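Local coordinates for protein similar to metal-dependent hydrolase (Staphylococcus aureus subsp. aureus Mu50, PDB 3ESH) that probably works as a metal-dependent hydrolase, with a chain built on the metallo-beta-lactamase superfamily fold, at residues Gly21-Val26 and Thr220-Tyr225; Thr97-Asp102 and Ile125-Ile130; Tyr103-His108 and Thr190-Glu195; Met204-Pro209 and Phe249-Asn254. One frame throughout, in Å; residues are numbered along the deposited sequence.

Contact 1: Gly21-Val26 and Thr220-Tyr225; sequences GAMFGV and TAYDDY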
loop_
_atom_site.group_PDB
_atom_site.type_symbol
_atom_site.label_atom_id
_atom_site.label_comp_id
_atom_site.label_asym_id
_atom_site.label_seq_id
_atom_site.Cartn_x
_atom_site.Cartn_y
_atom_site.Cartn_z
ATOM N N GLY A 21 26.280 -18.621 -9.056
ATOM C CA GLY A 21 26.203 -17.412 -8.264
ATOM C C GLY A 21 24.825 -16.785 -8.297
ATOM O O GLY A 21 24.356 -16.245 -7.304
ATOM N N ALA A 22 24.174 -16.856 -9.452
ATOM C CA ALA A 22 22.848 -16.271 -9.601
ATOM C C ALA A 22 21.780 -17.132 -8.937
ATOM O O ALA A 22 20.749 -16.623 -8.461
ATOM C CB ALA A 22 22.525 -16.074 -11.081
HETATM N N MSE A 23 22.025 -18.438 -8.909
HETATM C CA MSE A 23 21.071 -19.363 -8.291
HETATM C C MSE A 23 21.194 -19.404 -6.774
HETATM O O MSE A 23 20.336 -19.984 -6.112
HETATM C CB MSE A 23 21.246 -20.779 -8.842
HETATM C CG MSE A 23 20.805 -20.962 -10.258
HETATM SE SE MSE A 23 18.875 -20.784 -10.488
HETATM C CE MSE A 23 18.349 -22.267 -9.436
ATOM N N PHE A 24 22.248 -18.800 -6.220
ATOM C CA PHE A 24 22.440 -18.826 -4.767
ATOM C C PHE A 24 22.578 -17.457 -4.118
ATOM O O PHE A 24 22.799 -17.342 -2.912
ATOM C CB PHE A 24 23.639 -19.705 -4.410
ATOM C CG PHE A 24 23.367 -21.175 -4.538
ATOM C CD1 PHE A 24 23.882 -21.906 -5.599
ATOM C CD2 PHE A 24 22.581 -21.827 -3.593
ATOM C CE1 PHE A 24 23.618 -23.267 -5.720
ATOM C CE2 PHE A 24 22.304 -23.186 -3.700
ATOM C CZ PHE A 24 22.824 -23.912 -4.765
ATOM N N GLY A 25 22.440 -16.426 -4.941
ATOM C CA GLY A 25 22.496 -15.068 -4.464
ATOM C C GLY A 25 23.631 -14.718 -3.522
ATOM O O GLY A 25 24.797 -14.749 -3.898
ATOM N N VAL A 26 23.279 -14.372 -2.290
ATOM C CA VAL A 26 24.251 -13.962 -1.286
ATOM C C VAL A 26 25.170 -15.052 -0.745
ATOM O O VAL A 26 26.202 -14.746 -0.162
ATOM C CB VAL A 26 23.557 -13.290 -0.094
ATOM C CG1 VAL A 26 22.668 -12.157 -0.598
ATOM C CG2 VAL A 26 22.753 -14.317 0.711
ATOM N N THR A 220 17.593 -17.515 -4.647
ATOM C CA THR A 220 18.282 -17.146 -5.878
ATOM C C THR A 220 18.274 -15.626 -6.072
ATOM O O THR A 220 17.432 -14.914 -5.502
ATOM C CB THR A 220 17.621 -17.774 -7.126
ATOM O OG1 THR A 220 16.516 -16.968 -7.538
ATOM C CG2 THR A 220 17.134 -19.180 -6.823
ATOM N N ALA A 221 19.216 -15.131 -6.878
ATOM C CA ALA A 221 19.286 -13.709 -7.162
ATOM C C ALA A 221 18.185 -13.348 -8.173
ATOM O O ALA A 221 17.884 -12.168 -8.389
ATOM C CB ALA A 221 20.632 -13.360 -7.724
ATOM N N TYR A 222 17.591 -14.375 -8.785
ATOM C CA TYR A 222 16.513 -14.194 -9.764
ATOM C C TYR A 222 15.248 -13.700 -9.086
ATOM O O TYR A 222 14.420 -13.030 -9.711
ATOM C CB TYR A 222 16.196 -15.511 -10.478
ATOM C CG TYR A 222 17.288 -16.012 -11.395
ATOM C CD1 TYR A 222 17.709 -15.260 -12.489
ATOM C CD2 TYR A 222 17.913 -17.233 -11.161
ATOM C CE1 TYR A 222 18.731 -15.708 -13.329
ATOM C CE2 TYR A 222 18.936 -17.696 -11.995
ATOM C CZ TYR A 222 19.336 -16.922 -13.076
ATOM O OH TYR A 222 20.345 -17.364 -13.891
ATOM N N ASP A 223 15.101 -14.036 -7.806
ATOM C CA ASP A 223 13.930 -13.633 -7.045
ATOM C C ASP A 223 13.763 -12.124 -7.106
ATOM O O ASP A 223 14.647 -11.383 -6.690
ATOM C CB ASP A 223 14.066 -14.104 -5.589
ATOM C CG ASP A 223 13.921 -15.612 -5.446
ATOM O OD1 ASP A 223 14.371 -16.342 -6.345
ATOM O OD2 ASP A 223 13.369 -16.078 -4.433
ATOM N N ASP A 224 12.631 -11.669 -7.637
ATOM C CA ASP A 224 12.384 -10.241 -7.743
ATOM C C ASP A 224 12.095 -9.616 -6.385
ATOM O O ASP A 224 12.360 -8.436 -6.172
ATOM C CB ASP A 224 11.247 -9.965 -8.728
ATOM C CG ASP A 224 11.613 -10.344 -10.159
ATOM O OD1 ASP A 224 12.826 -10.416 -10.476
ATOM O OD2 ASP A 224 10.693 -10.570 -10.983
ATOM N N TYR A 225 11.561 -10.411 -5.462
ATOM C CA TYR A 225 11.256 -9.930 -4.111
ATOM C C TYR A 225 11.785 -10.913 -3.065
ATOM O O TYR A 225 11.020 -11.591 -2.376
ATOM C CB TYR A 225 9.751 -9.730 -3.942
ATOM C CG TYR A 225 9.161 -8.828 -5.004
ATOM C CD1 TYR A 225 8.732 -9.348 -6.225
ATOM C CD2 TYR A 225 9.090 -7.448 -4.814
ATOM C CE1 TYR A 225 8.251 -8.527 -7.234
ATOM C CE2 TYR A 225 8.612 -6.615 -5.807
ATOM C CZ TYR A 225 8.191 -7.162 -7.029
ATOM O OH TYR A 225 7.722 -6.329 -8.037
#
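A22 and A221 join the two backbones through a single hydrogen bond, A221 N to A22 O at 2.7 Å with an N-H...O angle of 161°, while M23 and T220 draw level beside it and G25 leaves the helical conformation with positive phi. The side chains fill in around this bond. Selenomethionine M23, bent at chi2 and chi3, brings SE to within 3.4 Å of Y222 CE2. SE meets the ring in its plane, at the edge, a Met-aromatic contact. Toward the phenol end, A22 CB comes within 3.9 Å of Y222 CZ, obliquely to the same ring. T220 sets CG2 beside the backbone N (OG1 chi1 83°), and this methyl packs 3.4 Å from M23 O, whose hydrogen-bond donor is H213 NE2. The T220 hydroxyl turns back into its own loop, where OG1 donates to D223 OD1 at 2.5 Å and receives a weak bond from Y222 N. G25 and V26 of a second subunit pack against A221, A22 and Y222. Because D223 OD1 also pairs with H185 ND1, this relay is consistent with T220 helping to orient the carboxylate that holds H185, a histidine of a possible, unoccupied metal site.

Contact 2: Thr97-Asp102 and Ile125-Ile130; sequences TPKDID and IFENAI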
loop_
_atom_site.group_PDB
_atom_site.type_symbol
_atom_site.label_atom_id
_atom_site.label_comp_id
_atom_site.label_asym_id
_atom_site.label_seq_id
_atom_site.Cartn_x
_atom_site.Cartn_y
_atom_site.Cartn_z
ATOM N N THR A 97 -0.883 -39.497 -23.687
ATOM C CA THR A 97 -0.536 -38.686 -24.850
ATOM C C THR A 97 -0.794 -37.227 -24.502
ATOM O O THR A 97 -1.661 -36.930 -23.687
ATOM C CB THR A 97 -1.425 -39.058 -26.060
ATOM O OG1 THR A 97 -0.907 -40.237 -26.680
ATOM C CG2 THR A 97 -1.487 -37.923 -27.075
ATOM N N PRO A 98 -0.026 -36.304 -25.100
ATOM C CA PRO A 98 -0.184 -34.865 -24.859
ATOM C C PRO A 98 -1.580 -34.472 -25.332
ATOM O O PRO A 98 -1.743 -33.594 -26.194
ATOM C CB PRO A 98 0.900 -34.253 -25.743
ATOM C CG PRO A 98 1.973 -35.291 -25.725
ATOM C CD PRO A 98 1.186 -36.569 -25.895
ATOM N N LYS A 99 -2.585 -35.126 -24.769
ATOM C CA LYS A 99 -3.963 -34.892 -25.168
ATOM C C LYS A 99 -4.872 -35.482 -24.095
ATOM O O LYS A 99 -6.065 -35.200 -24.035
ATOM C CB LYS A 99 -4.187 -35.565 -26.525
ATOM C CG LYS A 99 -5.478 -35.199 -27.222
ATOM C CD LYS A 99 -5.472 -35.639 -28.677
ATOM C CE LYS A 99 -4.411 -34.897 -29.477
ATOM N NZ LYS A 99 -4.494 -35.217 -30.933
ATOM N N ASP A 100 -4.278 -36.300 -23.239
ATOM C CA ASP A 100 -4.996 -36.936 -22.143
ATOM C C ASP A 100 -4.789 -36.100 -20.885
ATOM O O ASP A 100 -5.276 -36.434 -19.804
ATOM C CB ASP A 100 -4.466 -38.353 -21.933
ATOM C CG ASP A 100 -4.716 -39.237 -23.128
ATOM O OD1 ASP A 100 -5.906 -39.427 -23.459
ATOM O OD2 ASP A 100 -3.730 -39.732 -23.744
ATOM N N ILE A 101 -4.053 -35.007 -21.052
ATOM C CA ILE A 101 -3.764 -34.093 -19.965
ATOM C C ILE A 101 -4.943 -33.145 -19.797
ATOM O O ILE A 101 -5.382 -32.498 -20.750
ATOM C CB ILE A 101 -2.490 -33.289 -20.258
ATOM C CG1 ILE A 101 -1.321 -34.260 -20.476
ATOM C CG2 ILE A 101 -2.193 -32.327 -19.109
ATOM C CD1 ILE A 101 -1.067 -35.192 -19.300
ATOM N N ASP A 102 -5.447 -33.076 -18.571
ATOM C CA ASP A 102 -6.585 -32.239 -18.239
ATOM C C ASP A 102 -6.199 -30.855 -17.725
ATOM O O ASP A 102 -6.831 -29.854 -18.064
ATOM C CB ASP A 102 -7.446 -32.960 -17.206
ATOM C CG ASP A 102 -8.007 -34.265 -17.737
ATOM O OD1 ASP A 102 -8.840 -34.215 -18.673
ATOM O OD2 ASP A 102 -7.606 -35.337 -17.228
ATOM N N ILE A 125 1.117 -27.442 -27.261
ATOM C CA ILE A 125 1.253 -28.843 -26.893
ATOM C C ILE A 125 0.117 -28.891 -25.874
ATOM O O ILE A 125 -0.253 -27.832 -25.367
ATOM C CB ILE A 125 2.589 -29.092 -26.153
ATOM C CG1 ILE A 125 3.761 -28.471 -26.927
ATOM C CG2 ILE A 125 2.777 -30.564 -25.930
ATOM C CD1 ILE A 125 3.939 -28.991 -28.327
ATOM N N PHE A 126 -0.460 -30.047 -25.564
ATOM C CA PHE A 126 -1.538 -30.100 -24.553
ATOM C C PHE A 126 -2.840 -29.341 -24.911
ATOM O O PHE A 126 -3.292 -28.468 -24.162
ATOM C CB PHE A 126 -1.021 -29.601 -23.194
ATOM C CG PHE A 126 0.192 -30.345 -22.697
ATOM C CD1 PHE A 126 1.389 -29.687 -22.448
ATOM C CD2 PHE A 126 0.144 -31.716 -22.521
ATOM C CE1 PHE A 126 2.519 -30.394 -22.031
ATOM C CE2 PHE A 126 1.265 -32.431 -22.105
ATOM C CZ PHE A 126 2.453 -31.775 -21.863
ATOM N N GLU A 127 -3.449 -29.724 -26.040
ATOM C CA GLU A 127 -4.676 -29.146 -26.604
ATOM C C GLU A 127 -5.987 -29.200 -25.818
ATOM O O GLU A 127 -6.816 -28.295 -25.955
ATOM C CB GLU A 127 -4.958 -29.777 -27.962
ATOM C CG GLU A 127 -3.783 -29.798 -28.927
ATOM C CD GLU A 127 -4.084 -30.588 -30.205
ATOM O OE1 GLU A 127 -3.110 -30.982 -30.890
ATOM O OE2 GLU A 127 -5.281 -30.806 -30.528
ATOM N N ASN A 128 -6.214 -30.254 -25.041
ATOM C CA ASN A 128 -7.453 -30.372 -24.282
ATOM C C ASN A 128 -7.309 -29.934 -22.829
ATOM O O ASN A 128 -8.284 -29.932 -22.076
ATOM C CB ASN A 128 -7.960 -31.812 -24.296
ATOM C CG ASN A 128 -8.135 -32.355 -25.689
ATOM O OD1 ASN A 128 -8.819 -31.762 -26.519
ATOM N ND2 ASN A 128 -7.514 -33.498 -25.956
ATOM N N ALA A 129 -6.100 -29.545 -22.440
ATOM C CA ALA A 129 -5.850 -29.141 -21.063
ATOM C C ALA A 129 -6.200 -27.712 -20.697
ATOM O O ALA A 129 -5.979 -26.776 -21.471
ATOM C CB ALA A 129 -4.388 -29.406 -20.696
ATOM N N ILE A 130 -6.762 -27.559 -19.506
ATOM C CA ILE A 130 -7.091 -26.249 -18.983
ATOM C C ILE A 130 -5.774 -25.759 -18.372
ATOM O O ILE A 130 -5.106 -26.513 -17.662
ATOM C CB ILE A 130 -8.173 -26.348 -17.882
ATOM C CG1 ILE A 130 -9.526 -26.652 -18.524
ATOM C CG2 ILE A 130 -8.221 -25.069 -17.067
ATOM C CD1 ILE A 130 -10.635 -26.883 -17.526
#
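N128 and K99 meet where two loops run side by side, and the asparagine can be traced outward atom by atom. Its CB lies 3.9 Å from K99 O. A chi1 of -55° sets CG anti to the carbonyl carbon, also 3.9 Å from K99 O, and ND2 beyond it donates to that oxygen at 2.9 Å. The N-H...O angle is 167°, the acceptor lies nearly in the amide plane, and the donor meets a lone pair of K99 O in the carbonyl plane. Next to this polar link the contact is apolar. I101 CG1 lies 3.6 Å from F126 CE2, approaching the ring obliquely, and I101 CG2 touches A129 CB at 4.0 Å. P98, the centre of an inverse gamma turn, places CB 4.1 Å from both F126 CE2 and I125 CG2. Helix 87-92 backs this cluster, with L91 against P98 and F126. At the far end I130 N donates to D102 O at 2.7 Å, and D102 OD2 is held by N59 N. That backbone bond starts the pairing of strands 103-105 and 130-134, which run parallel in the mixed sheet of a metallo-beta-lactamase fold.

Contact 3: Tyr103-His108 and Thr190-Glu195; sequences YVLMTH and TIITIE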
loop_
_atom_site.group_PDB
_atom_site.type_symbol
_atom_site.label_atom_id
_atom_site.label_comp_id
_atom_site.label_asym_id
_atom_site.label_seq_id
_atom_site.Cartn_x
_atom_site.Cartn_y
_atom_site.Cartn_z
ATOM N N TYR A 103 -5.163 -30.787 -16.903
ATOM C CA TYR A 103 -4.734 -29.501 -16.366
ATOM C C TYR A 103 -3.223 -29.303 -16.405
ATOM O O TYR A 103 -2.453 -30.229 -16.127
ATOM C CB TYR A 103 -5.182 -29.348 -14.915
ATOM C CG TYR A 103 -6.672 -29.204 -14.693
ATOM C CD1 TYR A 103 -7.301 -27.961 -14.794
ATOM C CD2 TYR A 103 -7.448 -30.303 -14.322
ATOM C CE1 TYR A 103 -8.664 -27.816 -14.521
ATOM C CE2 TYR A 103 -8.811 -30.168 -14.052
ATOM C CZ TYR A 103 -9.409 -28.919 -14.150
ATOM O OH TYR A 103 -10.734 -28.776 -13.851
ATOM N N VAL A 104 -2.812 -28.096 -16.772
ATOM C CA VAL A 104 -1.400 -27.731 -16.764
ATOM C C VAL A 104 -1.394 -26.594 -15.751
ATOM O O VAL A 104 -1.927 -25.511 -16.027
ATOM C CB VAL A 104 -0.892 -27.215 -18.143
ATOM C CG1 VAL A 104 0.527 -26.657 -17.999
ATOM C CG2 VAL A 104 -0.903 -28.356 -19.175
ATOM N N LEU A 105 -0.850 -26.858 -14.561
ATOM C CA LEU A 105 -0.786 -25.854 -13.494
ATOM C C LEU A 105 0.600 -25.252 -13.527
ATOM O O LEU A 105 1.564 -25.984 -13.492
ATOM C CB LEU A 105 -1.013 -26.511 -12.144
ATOM C CG LEU A 105 -2.124 -27.553 -12.074
ATOM C CD1 LEU A 105 -2.151 -28.101 -10.640
ATOM C CD2 LEU A 105 -3.489 -26.948 -12.474
HETATM N N MSE A 106 0.705 -23.928 -13.590
HETATM C CA MSE A 106 2.004 -23.268 -13.663
HETATM C C MSE A 106 2.394 -22.572 -12.349
HETATM O O MSE A 106 1.602 -21.856 -11.763
HETATM C CB MSE A 106 2.001 -22.229 -14.788
HETATM C CG MSE A 106 1.557 -22.717 -16.138
HETATM SE SE MSE A 106 2.799 -24.029 -16.894
HETATM C CE MSE A 106 4.269 -22.845 -17.079
ATOM N N THR A 107 3.615 -22.809 -11.884
ATOM C CA THR A 107 4.093 -22.163 -10.671
ATOM C C THR A 107 4.410 -20.716 -11.045
ATOM O O THR A 107 4.192 -19.806 -10.260
ATOM C CB THR A 107 5.375 -22.831 -10.152
ATOM O OG1 THR A 107 6.455 -22.550 -11.050
ATOM C CG2 THR A 107 5.184 -24.323 -10.063
ATOM N N HIS A 108 4.921 -20.539 -12.261
ATOM C CA HIS A 108 5.239 -19.233 -12.820
ATOM C C HIS A 108 5.558 -19.382 -14.308
ATOM O O HIS A 108 5.766 -20.482 -14.773
ATOM C CB HIS A 108 6.376 -18.551 -12.043
ATOM C CG HIS A 108 7.676 -19.292 -12.069
ATOM N ND1 HIS A 108 7.790 -20.610 -11.684
ATOM C CD2 HIS A 108 8.928 -18.873 -12.361
ATOM C CE1 HIS A 108 9.055 -20.973 -11.731
ATOM N NE2 HIS A 108 9.772 -19.936 -12.139
ATOM N N THR A 190 3.656 -19.169 -7.665
ATOM C CA THR A 190 2.719 -20.053 -6.987
ATOM C C THR A 190 3.326 -21.400 -6.556
ATOM O O THR A 190 4.216 -21.935 -7.212
ATOM C CB THR A 190 1.490 -20.319 -7.927
ATOM O OG1 THR A 190 0.859 -19.074 -8.256
ATOM C CG2 THR A 190 0.465 -21.237 -7.272
ATOM N N ILE A 191 2.846 -21.941 -5.441
ATOM C CA ILE A 191 3.306 -23.236 -4.967
ATOM C C ILE A 191 2.099 -24.166 -5.021
ATOM O O ILE A 191 0.968 -23.714 -4.997
ATOM C CB ILE A 191 3.854 -23.165 -3.522
ATOM C CG1 ILE A 191 2.744 -22.803 -2.549
ATOM C CG2 ILE A 191 4.955 -22.111 -3.432
ATOM C CD1 ILE A 191 3.013 -23.272 -1.164
ATOM N N ILE A 192 2.327 -25.467 -5.086
ATOM C CA ILE A 192 1.220 -26.417 -5.176
ATOM C C ILE A 192 1.349 -27.543 -4.151
ATOM O O ILE A 192 2.442 -28.055 -3.904
ATOM C CB ILE A 192 1.157 -27.017 -6.608
ATOM C CG1 ILE A 192 1.017 -25.878 -7.627
ATOM C CG2 ILE A 192 -0.001 -27.977 -6.728
ATOM C CD1 ILE A 192 1.422 -26.234 -9.048
ATOM N N THR A 193 0.232 -27.920 -3.545
ATOM C CA THR A 193 0.223 -28.993 -2.562
ATOM C C THR A 193 -0.701 -30.115 -3.029
ATOM O O THR A 193 -1.730 -29.862 -3.659
ATOM C CB THR A 193 -0.258 -28.500 -1.178
ATOM O OG1 THR A 193 -1.539 -27.885 -1.311
ATOM C CG2 THR A 193 0.719 -27.496 -0.593
ATOM N N ILE A 194 -0.325 -31.350 -2.714
ATOM C CA ILE A 194 -1.105 -32.521 -3.087
ATOM C C ILE A 194 -1.429 -33.318 -1.830
ATOM O O ILE A 194 -0.542 -33.601 -1.030
ATOM C CB ILE A 194 -0.304 -33.414 -4.045
ATOM C CG1 ILE A 194 0.352 -32.551 -5.117
ATOM C CG2 ILE A 194 -1.216 -34.425 -4.705
ATOM C CD1 ILE A 194 1.277 -33.301 -6.040
ATOM N N GLU A 195 -2.697 -33.676 -1.652
ATOM C CA GLU A 195 -3.118 -34.449 -0.484
ATOM C C GLU A 195 -4.148 -35.509 -0.843
ATOM O O GLU A 195 -5.148 -35.209 -1.468
ATOM C CB GLU A 195 -3.698 -33.529 0.588
ATOM C CG GLU A 195 -2.665 -32.698 1.338
ATOM C CD GLU A 195 -3.296 -31.658 2.273
ATOM O OE1 GLU A 195 -3.574 -30.523 1.809
ATOM O OE2 GLU A 195 -3.524 -31.979 3.462
HETATM O O HOH W 1 0.985 -19.052 -11.605
#
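T107 and T190 meet through one backbone bond, T190 N to T107 O at 2.7 Å, and their side chains adopt different rotamers around it. In T107 the hydroxyl sits between backbone N and carbonyl carbon (chi1 69°), while CB packs 3.3 Å from T190 O. This rotation turns OG1 toward the adjacent H108 ND1, although the modelled separation is so short that its exact value is doubtful. In T190 the hydroxyl is instead anti to the carbonyl carbon and pairs with G188 O; a water that donates to M106 O at 2.9 Å is linked to it weakly. The apolar touch belongs to I192, whose extended chi2 (160°) carries CD1 to 3.9 Å from L105 CB. H108 begins the HxHxDH signature of the family, and its ring lies close to those of H110 and H185. Strand 103-105 runs between strands 59-61 and 130-134 of one sheet, whereas strand 190-196 lies between 177-181 and 199-203 of the second seven-stranded sheet. L105 packs on I177 and M179 of that second sheet, and I191 and T193 touch M236 and F240 of helix 226-242.

Contact 4: Met204-Pro209 and Phe249-Asn254; sequences MGDIFP and FYHDEN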
loop_
_atom_site.group_PDB
_atom_site.type_symbol
_atom_site.label_atom_id
_atom_site.label_comp_id
_atom_site.label_asym_id
_atom_site.label_seq_id
_atom_site.Cartn_x
_atom_site.Cartn_y
_atom_site.Cartn_z
HETATM N N MSE A 204 7.268 -26.418 -3.996
HETATM C CA MSE A 204 7.392 -24.987 -3.763
HETATM C C MSE A 204 8.014 -24.204 -4.920
HETATM O O MSE A 204 8.480 -23.081 -4.738
HETATM C CB MSE A 204 8.145 -24.751 -2.453
HETATM C CG MSE A 204 7.219 -24.927 -1.279
HETATM SE SE MSE A 204 8.112 -24.977 0.376
HETATM C CE MSE A 204 8.735 -23.182 0.405
ATOM N N GLY A 205 7.990 -24.791 -6.119
ATOM C CA GLY A 205 8.545 -24.105 -7.272
ATOM C C GLY A 205 9.914 -23.473 -7.035
ATOM O O GLY A 205 10.728 -24.009 -6.293
ATOM N N ASP A 206 10.161 -22.321 -7.656
ATOM C CA ASP A 206 11.455 -21.664 -7.521
ATOM C C ASP A 206 11.692 -20.919 -6.210
ATOM O O ASP A 206 12.603 -20.106 -6.104
ATOM C CB ASP A 206 11.697 -20.733 -8.711
ATOM C CG ASP A 206 12.046 -21.492 -9.975
ATOM O OD1 ASP A 206 12.281 -22.716 -9.888
ATOM O OD2 ASP A 206 12.096 -20.875 -11.063
ATOM N N ILE A 207 10.870 -21.211 -5.213
ATOM C CA ILE A 207 11.014 -20.602 -3.906
ATOM C C ILE A 207 11.762 -21.647 -3.046
ATOM O O ILE A 207 12.154 -21.384 -1.910
ATOM C CB ILE A 207 9.611 -20.202 -3.322
ATOM C CG1 ILE A 207 9.649 -18.751 -2.873
ATOM C CG2 ILE A 207 9.229 -21.068 -2.143
ATOM C CD1 ILE A 207 10.141 -17.807 -3.933
ATOM N N PHE A 208 11.967 -22.825 -3.634
ATOM C CA PHE A 208 12.699 -23.937 -3.031
ATOM C C PHE A 208 13.111 -24.788 -4.237
ATOM O O PHE A 208 12.675 -25.927 -4.389
ATOM C CB PHE A 208 11.790 -24.737 -2.093
ATOM C CG PHE A 208 12.531 -25.714 -1.197
ATOM C CD1 PHE A 208 11.835 -26.496 -0.276
ATOM C CD2 PHE A 208 13.920 -25.848 -1.267
ATOM C CE1 PHE A 208 12.506 -27.396 0.565
ATOM C CE2 PHE A 208 14.597 -26.739 -0.434
ATOM C CZ PHE A 208 13.885 -27.516 0.483
ATOM N N PRO A 209 13.969 -24.231 -5.112
ATOM C CA PRO A 209 14.480 -24.847 -6.343
ATOM C C PRO A 209 15.065 -26.243 -6.205
ATOM O O PRO A 209 14.643 -27.174 -6.888
ATOM C CB PRO A 209 15.526 -23.846 -6.831
ATOM C CG PRO A 209 15.124 -22.566 -6.195
ATOM C CD PRO A 209 14.711 -22.996 -4.824
ATOM N N PHE A 249 10.561 -31.739 -6.396
ATOM C CA PHE A 249 11.429 -30.801 -7.084
ATOM C C PHE A 249 11.324 -30.879 -8.589
ATOM O O PHE A 249 11.035 -31.928 -9.155
ATOM C CB PHE A 249 12.866 -31.024 -6.642
ATOM C CG PHE A 249 13.093 -30.700 -5.198
ATOM C CD1 PHE A 249 13.264 -29.370 -4.791
ATOM C CD2 PHE A 249 13.057 -31.710 -4.229
ATOM C CE1 PHE A 249 13.394 -29.051 -3.444
ATOM C CE2 PHE A 249 13.189 -31.400 -2.886
ATOM C CZ PHE A 249 13.354 -30.066 -2.487
ATOM N N TYR A 250 11.564 -29.744 -9.228
ATOM C CA TYR A 250 11.477 -29.617 -10.671
ATOM C C TYR A 250 12.873 -29.408 -11.227
ATOM O O TYR A 250 13.178 -29.869 -12.320
ATOM C CB TYR A 250 10.595 -28.405 -11.002
ATOM C CG TYR A 250 10.473 -28.028 -12.468
ATOM C CD1 TYR A 250 9.470 -28.570 -13.272
ATOM C CD2 TYR A 250 11.319 -27.072 -13.032
ATOM C CE1 TYR A 250 9.306 -28.158 -14.600
ATOM C CE2 TYR A 250 11.162 -26.654 -14.353
ATOM C CZ TYR A 250 10.152 -27.200 -15.130
ATOM O OH TYR A 250 9.987 -26.758 -16.420
ATOM N N HIS A 251 13.706 -28.714 -10.448
ATOM C CA HIS A 251 15.078 -28.375 -10.835
ATOM C C HIS A 251 16.214 -29.179 -10.214
ATOM O O HIS A 251 17.357 -29.054 -10.664
ATOM C CB HIS A 251 15.386 -26.905 -10.514
ATOM C CG HIS A 251 14.765 -25.922 -11.452
ATOM N ND1 HIS A 251 14.808 -26.074 -12.820
ATOM C CD2 HIS A 251 14.144 -24.745 -11.220
ATOM C CE1 HIS A 251 14.238 -25.025 -13.392
ATOM N NE2 HIS A 251 13.828 -24.204 -12.440
ATOM N N ASP A 252 15.949 -29.961 -9.176
ATOM C CA ASP A 252 17.049 -30.688 -8.545
ATOM C C ASP A 252 17.563 -31.848 -9.409
ATOM O O ASP A 252 16.822 -32.769 -9.730
ATOM C CB ASP A 252 16.623 -31.173 -7.147
ATOM C CG ASP A 252 17.810 -31.440 -6.235
ATOM O OD1 ASP A 252 17.746 -31.072 -5.040
ATOM O OD2 ASP A 252 18.807 -32.022 -6.719
ATOM N N GLU A 253 18.838 -31.802 -9.776
ATOM C CA GLU A 253 19.418 -32.848 -10.614
ATOM C C GLU A 253 19.535 -34.218 -9.960
ATOM O O GLU A 253 19.418 -35.235 -10.641
ATOM C CB GLU A 253 20.807 -32.444 -11.123
ATOM C CG GLU A 253 21.860 -32.258 -10.030
ATOM C CD GLU A 253 23.245 -31.906 -10.580
ATOM O OE1 GLU A 253 24.040 -31.280 -9.827
ATOM O OE2 GLU A 253 23.541 -32.258 -11.745
ATOM N N ASN A 254 19.751 -34.248 -8.650
ATOM C CA ASN A 254 19.917 -35.509 -7.941
ATOM C C ASN A 254 18.615 -36.130 -7.496
ATOM O O ASN A 254 18.358 -37.306 -7.748
ATOM C CB ASN A 254 20.793 -35.311 -6.700
ATOM C CG ASN A 254 21.952 -34.378 -6.951
ATOM O OD1 ASN A 254 22.023 -33.278 -6.381
ATOM N ND2 ASN A 254 22.864 -34.795 -7.821
#
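F208 and F249 form a T-shaped pair: the edge of F249 points at the face of F208, with ring planes at 89° and centroids 5.1 Å apart. F249 CE1 stands above the centre of the F208 ring. The same edge also faces backbone oxygens, with F249 CE1 3.3 Å from F208 O and F249 CD1 equally near P209 O. With CG anti to its backbone N (chi1 -167°), F208 starts its ring off in the direction of this meeting. D206 and H251 make the polar counterpart. Their side chains cross at about a right angle, yet carboxylate and imidazole planes are only 19° apart, so D206 OD1 lies at the ring edge, 3.1 Å from H251 CD2, without a hydrogen bond to NE2. P47 O fixes the other ring nitrogen, H251 ND1. D206 OD2 has a weak bond to H108 NE2, and D206, with H110 and H185, may form an empty metal site, consistent with the metal centre typical of metallo-beta-lactamase folds.

From the N terminus, the first half of contact 1 (21-26) waits longest for its partner, which arrives only at 220-225. Inside that long loop contact 2 opens at 97-102 and contact 3 at 103-108; contact 2 closes at 125-130 and contact 3 at 190-195, so these two cross while both nest within contact 1. Contact 4 opens at 204-209, before contact 1 closes, and ends at 249-254, crossing contact 1 but following contact 3 in series. Contact 2 brings neighbouring strands of one sheet together, contact 3 joins the two seven-stranded sheets, and contact 4 ties loops at strand ends around D206. H108 and I191 link contacts 3 and 4, and P209 touches T220 and M23 of contact 1.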